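Local coordinates for protein transglutaminase elicitor (Phytophthora sojae, PDB 3TW5) that probably catalyses protein cross-linking by joining glutamine side chains to lysine amines, and probably acts as an elicitor of plant innate immunity, at residues Glu1-Asn5 against Asn201-Ile207; Tyr41-Tyr45 against Ile121-Ile127; Tyr64-Lys70 against Gly349-Val355; Thr139-Cys143 against Pro154-Lys158. The protein carries 1 engineered substitution. All blocks are in the same frame, centred on the assembly; numbering follows the deposited sequence.

Contact 1: residues Glu1-Asn5 against Asn201-Ile207; sequences EANGN and NPAYFHI
N3 and N201 carry this contact, and N3 has the larger area buried by it. The chi1 of N3, -173°, sets CG anti to the backbone N and brings the amide down on the first turns of the helix. From the backbone outward, CB of N3 lies 4.2 Å from CB of A203. Next along the side chain, CG of N3 is 4.1 Å from CB of A203. The amide then forks. OD1 of N3 comes to 3.8 Å from CB of Y204, while ND2 of N3 reaches CD1 of I207 at 3.9 Å. The amide meets Y204 at CB, and the ring leads away from it. These are van der Waals contacts, so the N3 amide lies across an apolar ridge of the helix.

That helix, 202-215, is capped by N201. OD1 of N201 accepts from A203 N at 2.9 Å, in the carbonyl plane and on a lone pair. The side chain and the start of the helix thus form an Asx turn. The other end of the cap faces the N terminus of the chain. ND2 of N201 gives a weak bond to O of E1, long at 3.3 Å but nearly straight at 177°. O of A2 is nearer to ND2, but the angle is poor for a bond.

Strand 316-321 lies alongside both segments. E1 and N3 pair with it through their backbones, at G319 and I317, and A203 and I207 pack on I316. The hydroxyl of Y204 bonds to T175.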
loop_
_atom_site.group_PDB
_atom_site.type_symbol
_atom_site.label_atom_id
_atom_site.label_comp_id
_atom_site.label_asym_id
_atom_site.label_seq_id
_atom_site.Cartn_x
_atom_site.Cartn_y
_atom_site.Cartn_z
ATOM N N GLU A 1 14.658 0.027 22.976
ATOM C CA GLU A 1 15.485 1.129 22.406
ATOM C C GLU A 1 14.674 2.421 22.309
ATOM O O GLU A 1 13.495 2.395 21.948
ATOM C CB GLU A 1 16.019 0.730 21.027
ATOM C CG GLU A 1 17.165 1.587 20.508
ATOM C CD GLU A 1 17.585 1.208 19.098
ATOM O OE1 GLU A 1 16.732 0.720 18.325
ATOM O OE2 GLU A 1 18.771 1.404 18.759
ATOM N N ALA A 2 15.329 3.541 22.622
ATOM C CA ALA A 2 14.708 4.873 22.645
ATOM C C ALA A 2 14.024 5.294 21.331
ATOM O O ALA A 2 14.405 4.855 20.241
ATOM C CB ALA A 2 15.733 5.927 23.083
ATOM N N ASN A 3 13.017 6.156 21.465
ATOM C CA ASN A 3 12.161 6.579 20.358
ATOM C C ASN A 3 12.554 7.949 19.793
ATOM O O ASN A 3 12.729 8.913 20.546
ATOM C CB ASN A 3 10.699 6.594 20.829
ATOM C CG ASN A 3 9.713 6.852 19.703
ATOM O OD1 ASN A 3 9.887 6.375 18.580
ATOM N ND2 ASN A 3 8.659 7.602 20.007
ATOM N N GLY A 4 12.681 8.023 18.467
ATOM C CA GLY A 4 13.035 9.269 17.772
ATOM C C GLY A 4 11.843 10.147 17.411
ATOM O O GLY A 4 10.958 9.737 16.649
ATOM N N ASN A 5 11.835 11.367 17.944
ATOM C CA ASN A 5 10.731 12.307 17.726
ATOM C C ASN A 5 10.690 12.955 16.331
ATOM O O ASN A 5 9.847 13.816 16.068
ATOM C CB ASN A 5 10.696 13.377 18.837
ATOM C CG ASN A 5 11.968 14.231 18.892
ATOM O OD1 ASN A 5 12.886 14.078 18.082
ATOM N ND2 ASN A 5 12.017 15.139 19.861
ATOM N N ASN A 201 11.016 1.519 14.664
ATOM C CA ASN A 201 10.807 1.382 16.105
ATOM C C ASN A 201 9.365 0.978 16.425
ATOM O O ASN A 201 8.425 1.600 15.929
ATOM C CB ASN A 201 11.179 2.679 16.831
ATOM C CG ASN A 201 11.464 2.465 18.308
ATOM O OD1 ASN A 201 10.625 1.958 19.048
ATOM N ND2 ASN A 201 12.652 2.860 18.744
ATOM N N PRO A 202 9.187 -0.082 17.241
ATOM C CA PRO A 202 7.842 -0.542 17.590
ATOM C C PRO A 202 7.061 0.467 18.432
ATOM O O PRO A 202 5.828 0.467 18.399
ATOM C CB PRO A 202 8.100 -1.831 18.376
ATOM C CG PRO A 202 9.499 -1.732 18.838
ATOM C CD PRO A 202 10.230 -0.957 17.801
ATOM N N ALA A 203 7.772 1.317 19.171
ATOM C CA ALA A 203 7.146 2.439 19.867
ATOM C C ALA A 203 6.469 3.339 18.846
ATOM O O ALA A 203 5.290 3.672 18.987
ATOM C CB ALA A 203 8.165 3.223 20.668
ATOM N N TYR A 204 7.216 3.711 17.807
ATOM C CA TYR A 204 6.662 4.530 16.742
ATOM C C TYR A 204 5.499 3.819 16.048
ATOM O O TYR A 204 4.454 4.423 15.813
ATOM C CB TYR A 204 7.729 4.975 15.729
ATOM C CG TYR A 204 7.106 5.713 14.574
ATOM C CD1 TYR A 204 6.558 6.981 14.755
ATOM C CD2 TYR A 204 7.004 5.123 13.319
ATOM C CE1 TYR A 204 5.948 7.651 13.713
ATOM C CE2 TYR A 204 6.395 5.787 12.264
ATOM C CZ TYR A 204 5.870 7.051 12.471
ATOM O OH TYR A 204 5.262 7.715 11.437
ATOM N N PHE A 205 5.678 2.537 15.739
ATOM C CA PHE A 205 4.630 1.749 15.095
ATOM C C PHE A 205 3.303 1.838 15.855
ATOM O O PHE A 205 2.270 2.169 15.267
ATOM C CB PHE A 205 5.067 0.287 14.923
ATOM C CG PHE A 205 3.980 -0.618 14.403
ATOM C CD1 PHE A 205 3.591 -0.567 13.068
ATOM C CD2 PHE A 205 3.345 -1.519 15.249
ATOM C CE1 PHE A 205 2.583 -1.402 12.587
ATOM C CE2 PHE A 205 2.337 -2.353 14.774
ATOM C CZ PHE A 205 1.958 -2.294 13.442
ATOM N N HIS A 206 3.345 1.557 17.159
ATOM C CA HIS A 206 2.149 1.587 18.005
ATOM C C HIS A 206 1.543 2.986 18.069
ATOM O O HIS A 206 0.351 3.151 17.818
ATOM C CB HIS A 206 2.456 1.063 19.416
ATOM C CG HIS A 206 1.235 0.787 20.242
ATOM N ND1 HIS A 206 0.608 -0.441 20.259
ATOM C CD2 HIS A 206 0.528 1.580 21.083
ATOM C CE1 HIS A 206 -0.433 -0.391 21.073
ATOM N NE2 HIS A 206 -0.504 0.824 21.585
ATOM N N ILE A 207 2.370 3.983 18.386
ATOM C CA ILE A 207 1.923 5.375 18.502
ATOM C C ILE A 207 1.251 5.866 17.214
ATOM O O ILE A 207 0.166 6.445 17.261
ATOM C CB ILE A 207 3.085 6.323 18.913
ATOM C CG1 ILE A 207 3.543 6.015 20.344
ATOM C CG2 ILE A 207 2.669 7.793 18.790
ATOM C CD1 ILE A 207 4.924 6.544 20.685
#

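Contact 2: residues Tyr41-Tyr45 against Ile121-Ile127; sequences YWPTY and IPTWFGI
The T123 methyl sits squarely on the ring of Y45. CG2 of T123 is 3.5 Å from the centroid of the Y45 ring and 4° off the normal, a CH-pi contact over the face. The Y41 ring is used differently. Its edge is turned to O of T123, O of F125 and CA of G126, and O of T123 lies in the ring plane. OH of Y41 donates to O of T123 at 2.7 Å. With chi1 at 69°, CG of Y41 sits between the backbone N and the carbonyl carbon, which swings the ring toward 123-126 and lets OH reach that oxygen. P43 CG covers one face of this ring.

Between the side chains the two backbones run antiparallel. I127 N gives a straight bond to O of Y41, 2.9 Å. T44 N gives another to O of F125, also 2.9 Å, but comes in from above the carbonyl plane. At one end W42 and I127 meet obliquely, with CD1 to CD1 at 3.9 Å. At the other, CB of Y45 packs on CG2 of I121.

I127 is the N-cap residue of helix 128-137, so the pairing ties the 41-45 loop to the run-in of that helix. The pairing rests on main-chain oxygens, with one side-chain donor, Y41 OH. It probably depends little on the identity of the acceptor side chains.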
loop_
_atom_site.group_PDB
_atom_site.type_symbol
_atom_site.label_atom_id
_atom_site.label_comp_id
_atom_site.label_asym_id
_atom_site.label_seq_id
_atom_site.Cartn_x
_atom_site.Cartn_y
_atom_site.Cartn_z
ATOM N N TYR A 41 -1.827 -4.708 -8.514
ATOM C CA TYR A 41 -0.649 -3.864 -8.633
ATOM C C TYR A 41 -0.207 -3.753 -10.095
ATOM O O TYR A 41 0.910 -3.316 -10.381
ATOM C CB TYR A 41 0.483 -4.382 -7.733
ATOM C CG TYR A 41 1.092 -5.702 -8.159
ATOM C CD1 TYR A 41 2.364 -5.751 -8.733
ATOM C CD2 TYR A 41 0.405 -6.905 -7.976
ATOM C CE1 TYR A 41 2.938 -6.964 -9.121
ATOM C CE2 TYR A 41 0.965 -8.125 -8.365
ATOM C CZ TYR A 41 2.232 -8.147 -8.931
ATOM O OH TYR A 41 2.785 -9.348 -9.315
ATOM N N TRP A 42 -1.100 -4.153 -11.004
ATOM C CA TRP A 42 -0.905 -4.045 -12.456
ATOM C C TRP A 42 0.538 -4.293 -12.878
ATOM O O TRP A 42 1.225 -3.371 -13.318
ATOM C CB TRP A 42 -1.417 -2.693 -12.963
ATOM C CG TRP A 42 -2.859 -2.495 -12.643
ATOM C CD1 TRP A 42 -3.379 -1.729 -11.640
ATOM C CD2 TRP A 42 -3.973 -3.105 -13.303
ATOM N NE1 TRP A 42 -4.750 -1.811 -11.644
ATOM C CE2 TRP A 42 -5.142 -2.650 -12.655
ATOM C CE3 TRP A 42 -4.099 -3.988 -14.386
ATOM C CZ2 TRP A 42 -6.425 -3.049 -13.051
ATOM C CZ3 TRP A 42 -5.372 -4.381 -14.781
ATOM C CH2 TRP A 42 -6.519 -3.910 -14.115
ATOM N N PRO A 43 0.996 -5.551 -12.748
ATOM C CA PRO A 43 2.407 -5.902 -12.876
ATOM C C PRO A 43 3.024 -5.470 -14.201
ATOM O O PRO A 43 2.346 -5.443 -15.232
ATOM C CB PRO A 43 2.405 -7.431 -12.772
ATOM C CG PRO A 43 1.112 -7.780 -12.161
ATOM C CD PRO A 43 0.152 -6.750 -12.619
ATOM N N THR A 44 4.308 -5.133 -14.145
ATOM C CA THR A 44 5.080 -4.725 -15.313
ATOM C C THR A 44 5.211 -5.885 -16.302
ATOM O O THR A 44 5.065 -5.696 -17.510
ATOM C CB THR A 44 6.479 -4.211 -14.887
ATOM O OG1 THR A 44 6.330 -3.154 -13.932
ATOM C CG2 THR A 44 7.273 -3.698 -16.076
ATOM N N TYR A 45 5.461 -7.085 -15.777
ATOM C CA TYR A 45 5.686 -8.269 -16.609
ATOM C C TYR A 45 4.456 -8.678 -17.433
ATOM O O TYR A 45 4.569 -9.468 -18.372
ATOM C CB TYR A 45 6.205 -9.440 -15.762
ATOM C CG TYR A 45 5.123 -10.314 -15.176
ATOM C CD1 TYR A 45 4.717 -11.483 -15.825
ATOM C CD2 TYR A 45 4.501 -9.975 -13.978
ATOM C CE1 TYR A 45 3.717 -12.289 -15.296
ATOM C CE2 TYR A 45 3.502 -10.777 -13.437
ATOM C CZ TYR A 45 3.115 -11.929 -14.103
ATOM O OH TYR A 45 2.127 -12.720 -13.573
ATOM N N ILE A 121 11.444 -10.115 -17.117
ATOM C CA ILE A 121 11.060 -9.130 -16.106
ATOM C C ILE A 121 10.632 -9.825 -14.805
ATOM O O ILE A 121 9.858 -10.783 -14.848
ATOM C CB ILE A 121 9.914 -8.216 -16.628
ATOM C CG1 ILE A 121 10.336 -7.521 -17.929
ATOM C CG2 ILE A 121 9.505 -7.185 -15.577
ATOM C CD1 ILE A 121 9.194 -6.942 -18.742
ATOM N N PRO A 122 11.156 -9.358 -13.649
ATOM C CA PRO A 122 10.683 -9.822 -12.342
ATOM C C PRO A 122 9.183 -9.587 -12.177
ATOM O O PRO A 122 8.675 -8.527 -12.553
ATOM C CB PRO A 122 11.468 -8.953 -11.357
ATOM C CG PRO A 122 12.719 -8.626 -12.076
ATOM C CD PRO A 122 12.328 -8.471 -13.518
ATOM N N THR A 123 8.491 -10.575 -11.619
ATOM C CA THR A 123 7.027 -10.562 -11.554
ATOM C C THR A 123 6.449 -9.657 -10.465
ATOM O O THR A 123 5.245 -9.393 -10.447
ATOM C CB THR A 123 6.450 -11.989 -11.396
ATOM O OG1 THR A 123 7.154 -12.682 -10.359
ATOM C CG2 THR A 123 6.578 -12.765 -12.697
ATOM N N TRP A 124 7.303 -9.178 -9.565
ATOM C CA TRP A 124 6.855 -8.312 -8.478
ATOM C C TRP A 124 6.828 -6.828 -8.855
ATOM O O TRP A 124 6.150 -6.031 -8.201
ATOM C CB TRP A 124 7.679 -8.555 -7.211
ATOM C CG TRP A 124 9.100 -8.083 -7.282
ATOM C CD1 TRP A 124 10.175 -8.782 -7.750
ATOM C CD2 TRP A 124 9.602 -6.812 -6.849
ATOM N NE1 TRP A 124 11.316 -8.023 -7.642
ATOM C CE2 TRP A 124 10.994 -6.809 -7.092
ATOM C CE3 TRP A 124 9.010 -5.671 -6.283
ATOM C CZ2 TRP A 124 11.809 -5.708 -6.788
ATOM C CZ3 TRP A 124 9.819 -4.575 -5.980
ATOM C CH2 TRP A 124 11.205 -4.603 -6.236
ATOM N N PHE A 125 7.569 -6.470 -9.906
ATOM C CA PHE A 125 7.569 -5.115 -10.468
ATOM C C PHE A 125 6.142 -4.686 -10.782
ATOM O O PHE A 125 5.418 -5.396 -11.482
ATOM C CB PHE A 125 8.398 -5.077 -11.756
ATOM C CG PHE A 125 9.888 -5.003 -11.543
ATOM C CD1 PHE A 125 10.717 -4.592 -12.582
ATOM C CD2 PHE A 125 10.470 -5.337 -10.321
ATOM C CE1 PHE A 125 12.099 -4.518 -12.411
ATOM C CE2 PHE A 125 11.851 -5.262 -10.141
ATOM C CZ PHE A 125 12.665 -4.851 -11.187
ATOM N N GLY A 126 5.738 -3.532 -10.259
ATOM C CA GLY A 126 4.385 -3.029 -10.475
ATOM C C GLY A 126 4.138 -1.643 -9.911
ATOM O O GLY A 126 5.072 -0.869 -9.693
ATOM N N ILE A 127 2.867 -1.334 -9.680
ATOM C CA ILE A 127 2.460 -0.019 -9.194
ATOM C C ILE A 127 1.636 -0.098 -7.901
ATOM O O ILE A 127 0.626 0.596 -7.746
ATOM C CB ILE A 127 1.708 0.797 -10.287
ATOM C CG1 ILE A 127 0.532 -0.002 -10.860
ATOM C CG2 ILE A 127 2.666 1.216 -11.395
ATOM C CD1 ILE A 127 -0.514 0.849 -11.544
#

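Contact 3: residues Tyr64-Lys70 against Gly349-Val355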
loop_
_atom_site.group_PDB
_atom_site.type_symbol
_atom_site.label_atom_id
_atom_site.label_comp_id
_atom_site.label_asym_id
_atom_site.label_seq_id
_atom_site.Cartn_x
_atom_site.Cartn_y
_atom_site.Cartn_z
ATOM N N TYR A 64 -9.592 3.418 -22.817
ATOM C CA TYR A 64 -9.327 4.838 -22.592
ATOM C C TYR A 64 -9.019 5.558 -23.903
ATOM O O TYR A 64 -9.526 6.656 -24.144
ATOM C CB TYR A 64 -8.186 5.045 -21.585
ATOM C CG TYR A 64 -7.897 6.504 -21.289
ATOM C CD1 TYR A 64 -8.646 7.205 -20.344
ATOM C CD2 TYR A 64 -6.886 7.186 -21.967
ATOM C CE1 TYR A 64 -8.390 8.550 -20.076
ATOM C CE2 TYR A 64 -6.623 8.531 -21.709
ATOM C CZ TYR A 64 -7.377 9.205 -20.762
ATOM O OH TYR A 64 -7.119 10.532 -20.502
ATOM N N ALA A 65 -8.189 4.936 -24.738
ATOM C CA ALA A 65 -7.854 5.483 -26.047
ATOM C C ALA A 65 -9.106 5.681 -26.905
ATOM O O ALA A 65 -9.351 6.780 -27.406
ATOM C CB ALA A 65 -6.844 4.592 -26.754
ATOM N N LYS A 66 -9.901 4.619 -27.043
ATOM C CA LYS A 66 -11.126 4.643 -27.847
ATOM C C LYS A 66 -12.114 5.732 -27.425
ATOM O O LYS A 66 -12.676 6.427 -28.273
ATOM C CB LYS A 66 -11.820 3.279 -27.811
ATOM C CG LYS A 66 -11.171 2.206 -28.670
ATOM C CD LYS A 66 -11.950 0.898 -28.575
ATOM C CE LYS A 66 -11.431 -0.138 -29.558
ATOM N NZ LYS A 66 -12.208 -1.411 -29.487
ATOM N N ALA A 67 -12.317 5.874 -26.118
ATOM C CA ALA A 67 -13.293 6.815 -25.572
ATOM C C ALA A 67 -12.902 8.274 -25.775
ATOM O O ALA A 67 -13.752 9.111 -26.093
ATOM C CB ALA A 67 -13.514 6.545 -24.100
ATOM N N PHE A 68 -11.619 8.570 -25.583
ATOM C CA PHE A 68 -11.138 9.948 -25.577
ATOM C C PHE A 68 -10.311 10.294 -26.820
ATOM O O PHE A 68 -9.431 11.161 -26.777
ATOM C CB PHE A 68 -10.370 10.234 -24.282
ATOM C CG PHE A 68 -11.190 10.037 -23.034
ATOM C CD1 PHE A 68 -12.015 11.053 -22.559
ATOM C CD2 PHE A 68 -11.142 8.835 -22.335
ATOM C CE1 PHE A 68 -12.778 10.875 -21.407
ATOM C CE2 PHE A 68 -11.901 8.649 -21.182
ATOM C CZ PHE A 68 -12.720 9.673 -20.718
ATOM N N GLY A 69 -10.608 9.604 -27.921
ATOM C CA GLY A 69 -10.048 9.909 -29.239
ATOM C C GLY A 69 -8.537 9.877 -29.361
ATOM O O GLY A 69 -7.928 10.845 -29.822
ATOM N N LYS A 70 -7.930 8.769 -28.951
ATOM C CA LYS A 70 -6.487 8.578 -29.097
ATOM C C LYS A 70 -6.201 7.291 -29.863
ATOM O O LYS A 70 -7.018 6.371 -29.863
ATOM C CB LYS A 70 -5.803 8.558 -27.726
ATOM C CG LYS A 70 -5.937 9.869 -26.952
ATOM C CD LYS A 70 -5.733 9.674 -25.458
ATOM C CE LYS A 70 -4.288 9.890 -25.049
ATOM N NZ LYS A 70 -3.935 11.337 -24.994
ATOM N N GLY A 349 -0.005 10.124 -21.233
ATOM C CA GLY A 349 -1.144 10.753 -21.891
ATOM C C GLY A 349 -2.449 10.522 -21.160
ATOM O O GLY A 349 -3.529 10.716 -21.720
ATOM N N LEU A 350 -2.342 10.111 -19.902
ATOM C CA LEU A 350 -3.503 9.817 -19.085
ATOM C C LEU A 350 -3.909 11.077 -18.328
ATOM O O LEU A 350 -3.177 11.548 -17.457
ATOM C CB LEU A 350 -3.171 8.672 -18.126
ATOM C CG LEU A 350 -4.227 7.677 -17.640
ATOM C CD1 LEU A 350 -5.075 7.121 -18.767
ATOM C CD2 LEU A 350 -3.529 6.549 -16.914
ATOM N N SER A 351 -5.067 11.631 -18.684
ATOM C CA SER A 351 -5.590 12.828 -18.032
ATOM C C SER A 351 -6.403 12.468 -16.795
ATOM O O SER A 351 -7.361 11.694 -16.878
ATOM C CB SER A 351 -6.458 13.637 -19.000
ATOM O OG SER A 351 -7.197 14.633 -18.305
ATOM N N TYR A 352 -6.025 13.045 -15.656
ATOM C CA TYR A 352 -6.738 12.828 -14.398
ATOM C C TYR A 352 -8.122 13.471 -14.434
ATOM O O TYR A 352 -9.030 13.033 -13.731
ATOM C CB TYR A 352 -5.918 13.353 -13.212
ATOM C CG TYR A 352 -6.541 13.132 -11.845
ATOM C CD1 TYR A 352 -7.054 11.886 -11.477
ATOM C CD2 TYR A 352 -6.596 14.166 -10.910
ATOM C CE1 TYR A 352 -7.622 11.680 -10.219
ATOM C CE2 TYR A 352 -7.159 13.969 -9.646
ATOM C CZ TYR A 352 -7.669 12.725 -9.311
ATOM O OH TYR A 352 -8.227 12.523 -8.071
ATOM N N ALA A 353 -8.274 14.501 -15.265
ATOM C CA ALA A 353 -9.565 15.150 -15.471
ATOM C C ALA A 353 -10.558 14.170 -16.095
ATOM O O ALA A 353 -11.708 14.086 -15.662
ATOM C CB ALA A 353 -9.404 16.385 -16.344
ATOM N N ASP A 354 -10.095 13.431 -17.102
ATOM C CA ASP A 354 -10.904 12.417 -17.778
ATOM C C ASP A 354 -11.259 11.263 -16.845
ATOM O O ASP A 354 -12.401 10.800 -16.835
ATOM C CB ASP A 354 -10.178 11.879 -19.019
ATOM C CG ASP A 354 -10.172 12.872 -20.177
ATOM O OD1 ASP A 354 -11.101 13.708 -20.267
ATOM O OD2 ASP A 354 -9.238 12.808 -21.011
ATOM N N VAL A 355 -10.277 10.815 -16.063
ATOM C CA VAL A 355 -10.446 9.689 -15.142
ATOM C C VAL A 355 -11.362 10.051 -13.965
ATOM O O VAL A 355 -12.228 9.257 -13.588
ATOM C CB VAL A 355 -9.081 9.142 -14.649
ATOM C CG1 VAL A 355 -9.270 7.973 -13.693
ATOM C CG2 VAL A 355 -8.230 8.707 -15.827
#
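Y64, D354 and F68 give most of the buried surface. The Y64 ring is sandwiched. CD1 of L350 lies over the centre of one face, 3.5 Å from the centroid of the Y64 ring, a CH-pi contact. F68 CD2 covers the opposite face, nearer the rim. Y64 has chi1 at -178°, with CG anti to the backbone N, and this carries its hydroxyl across to the other segment. There OH of Y64 accepts from S351 N at 3.0 Å, with an angle of 162°.

D354 lies over F68. The carboxylate and ring planes are 21° apart and stacked, and CB of D354 is 3.9 Å from the F68 centroid in a second CH-pi contact. The same CB is near the edge of the Y64 ring, so D354 fits against both aromatics.

S351 is the N-cap of helix 352-364, and its OG accepts weakly from A353 N and D354 N. Nearby, K70 NZ makes a weak bond to O of G349. Outside the two segments its charge is met by the sulfonate of a bound CXS, probably a crystallisation additive.

The contact joins the end of helix 60-67 to the start of helix 352-364. Helix 154-167 packs on Y64 through L160 and on L350 through L163 and V164. F75 of helix 72-82 touches Y64, K70 and L350, and A67 rests on strand 150-152.

Contact 4: residues Thr139-Cys143 against Pro154-Lys158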
loop_
_atom_site.group_PDB
_atom_site.type_symbol
_atom_site.label_atom_id
_atom_site.label_comp_id
_atom_site.label_asym_id
_atom_site.label_seq_id
_atom_site.Cartn_x
_atom_site.Cartn_y
_atom_site.Cartn_z
ATOM N N THR A 139 -12.724 7.332 -3.912
ATOM C CA THR A 139 -13.955 6.562 -3.729
ATOM C C THR A 139 -13.980 5.417 -4.737
ATOM O O THR A 139 -13.687 5.626 -5.916
ATOM C CB THR A 139 -15.208 7.445 -3.930
ATOM O OG1 THR A 139 -15.128 8.600 -3.087
ATOM C CG2 THR A 139 -16.480 6.679 -3.597
ATOM N N GLU A 140 -14.320 4.214 -4.274
ATOM C CA GLU A 140 -14.310 3.026 -5.128
ATOM C C GLU A 140 -15.325 3.112 -6.264
ATOM O O GLU A 140 -16.473 3.494 -6.034
ATOM C CB GLU A 140 -14.564 1.757 -4.310
ATOM C CG GLU A 140 -14.386 0.470 -5.116
ATOM C CD GLU A 140 -14.818 -0.772 -4.373
ATOM O OE1 GLU A 140 -14.135 -1.808 -4.512
ATOM O OE2 GLU A 140 -15.842 -0.721 -3.660
ATOM N N PRO A 141 -14.898 2.764 -7.496
ATOM C CA PRO A 141 -15.833 2.577 -8.599
ATOM C C PRO A 141 -16.825 1.473 -8.248
ATOM O O PRO A 141 -16.414 0.392 -7.816
ATOM C CB PRO A 141 -14.932 2.121 -9.751
ATOM C CG PRO A 141 -13.596 2.622 -9.417
ATOM C CD PRO A 141 -13.498 2.600 -7.929
ATOM N N LYS A 142 -18.116 1.747 -8.413
ATOM C CA LYS A 142 -19.148 0.787 -8.029
ATOM C C LYS A 142 -19.695 0.003 -9.224
ATOM O O LYS A 142 -19.632 -1.230 -9.243
ATOM C CB LYS A 142 -20.285 1.475 -7.262
ATOM C CG LYS A 142 -21.039 0.541 -6.318
ATOM C CD LYS A 142 -22.455 1.026 -6.028
ATOM C CE LYS A 142 -22.496 2.101 -4.946
ATOM N NZ LYS A 142 -23.870 2.668 -4.799
ATOM N N CYS A 143 -20.219 0.716 -10.218
ATOM C CA CYS A 143 -20.862 0.073 -11.361
ATOM C C CYS A 143 -20.401 0.683 -12.701
ATOM O O CYS A 143 -19.889 1.805 -12.716
ATOM C CB CYS A 143 -22.388 0.117 -11.192
ATOM S SG CYS A 143 -23.108 1.764 -11.289
ATOM N N PRO A 154 -15.763 -1.096 -13.454
ATOM C CA PRO A 154 -15.138 -0.565 -12.240
ATOM C C PRO A 154 -13.661 -0.935 -12.154
ATOM O O PRO A 154 -12.838 -0.123 -11.732
ATOM C CB PRO A 154 -15.929 -1.247 -11.125
ATOM C CG PRO A 154 -17.289 -1.387 -11.699
ATOM C CD PRO A 154 -17.092 -1.670 -13.169
ATOM N N MET A 155 -13.344 -2.151 -12.581
ATOM C CA MET A 155 -11.977 -2.639 -12.613
ATOM C C MET A 155 -11.095 -1.870 -13.605
ATOM O O MET A 155 -9.938 -1.573 -13.305
ATOM C CB MET A 155 -11.976 -4.130 -12.934
ATOM C CG MET A 155 -10.644 -4.794 -12.769
ATOM S SD MET A 155 -10.041 -4.622 -11.089
ATOM C CE MET A 155 -8.476 -5.426 -11.298
ATOM N N ASP A 156 -11.641 -1.558 -14.780
ATOM C CA ASP A 156 -10.934 -0.753 -15.775
ATOM C C ASP A 156 -10.554 0.608 -15.193
ATOM O O ASP A 156 -9.439 1.097 -15.406
ATOM C CB ASP A 156 -11.793 -0.551 -17.026
ATOM C CG ASP A 156 -11.939 -1.815 -17.860
ATOM O OD1 ASP A 156 -10.941 -2.536 -18.075
ATOM O OD2 ASP A 156 -13.069 -2.070 -18.328
ATOM N N LEU A 157 -11.488 1.206 -14.453
ATOM C CA LEU A 157 -11.273 2.502 -13.815
ATOM C C LEU A 157 -10.233 2.428 -12.702
ATOM O O LEU A 157 -9.464 3.368 -12.508
ATOM C CB LEU A 157 -12.591 3.075 -13.290
ATOM C CG LEU A 157 -13.693 3.320 -14.325
ATOM C CD1 LEU A 157 -14.921 3.899 -13.661
ATOM C CD2 LEU A 157 -13.221 4.231 -15.450
ATOM N N LYS A 158 -10.206 1.307 -11.984
ATOM C CA LYS A 158 -9.161 1.051 -10.989
ATOM C C LYS A 158 -7.775 1.038 -11.639
ATOM O O LYS A 158 -6.810 1.528 -11.055
ATOM C CB LYS A 158 -9.421 -0.264 -10.243
ATOM C CG LYS A 158 -10.597 -0.201 -9.282
ATOM C CD LYS A 158 -10.807 -1.507 -8.534
ATOM C CE LYS A 158 -11.956 -1.369 -7.541
ATOM N NZ LYS A 158 -12.101 -2.556 -6.659
#
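Segment 139-143 has no regular structure and passes the first turn of helix 154-167, with CA of P141 4.9 Å from CA of P154. The two prolines pack directly, CB of P141 to CB of P154 at 3.8 Å. Further out on the P141 ring, CG meets CB of L157 at 4.0 Å and also nears CG of K158. P141 therefore rests on P154, L157 and K158, positions i, i+3 and i+4 on one face of the helix. CG of P154 lies 3.4 Å from O of K142.

This is where the chain doubles back. From C143 it enters the two-stranded hairpin 145-147 and 150-152, and then the helix that begins at P154. The disulfide from C143 to C365 links the loop to the residue that follows helix 352-364, and S362 of that helix also touches P141 and L157.

E140 and K158 form a salt bridge. K158 is extended beyond CG and puts NZ 3.1 Å from OE1 of E140, on the anti lone pair of that oxygen. E140 is extended too, its CG anti to the backbone N with chi1 at -173°, and the two side chains meet at a slant. Both ends have further partners: K158 NZ bonds to O of A38, and E140 OE2 accepts from V290 N at helix 289-292.

In the fold
Contact 4 is the most buried, and the other three are partly buried. Contact 1 stands apart on the far side of the chain's centre, about 33 to 44 Å from the others by centres, next to the eight-stranded sheet. Contacts 2, 3 and 4 gather round helix 154-167, which contact 4 holds itself and the other two touch. Contacts 2 and 4 meet where W42 CZ2 lies 3.6 Å from CE of M155. Helix 352-364 starts in contact 3 and packs against contact 4. Their chemistry differs: backbone bonds lead in contact 2, CH-pi contacts and a carboxylate over a ring in contact 3, prolines and a salt bridge in contact 4, and asparagine amides in contact 1.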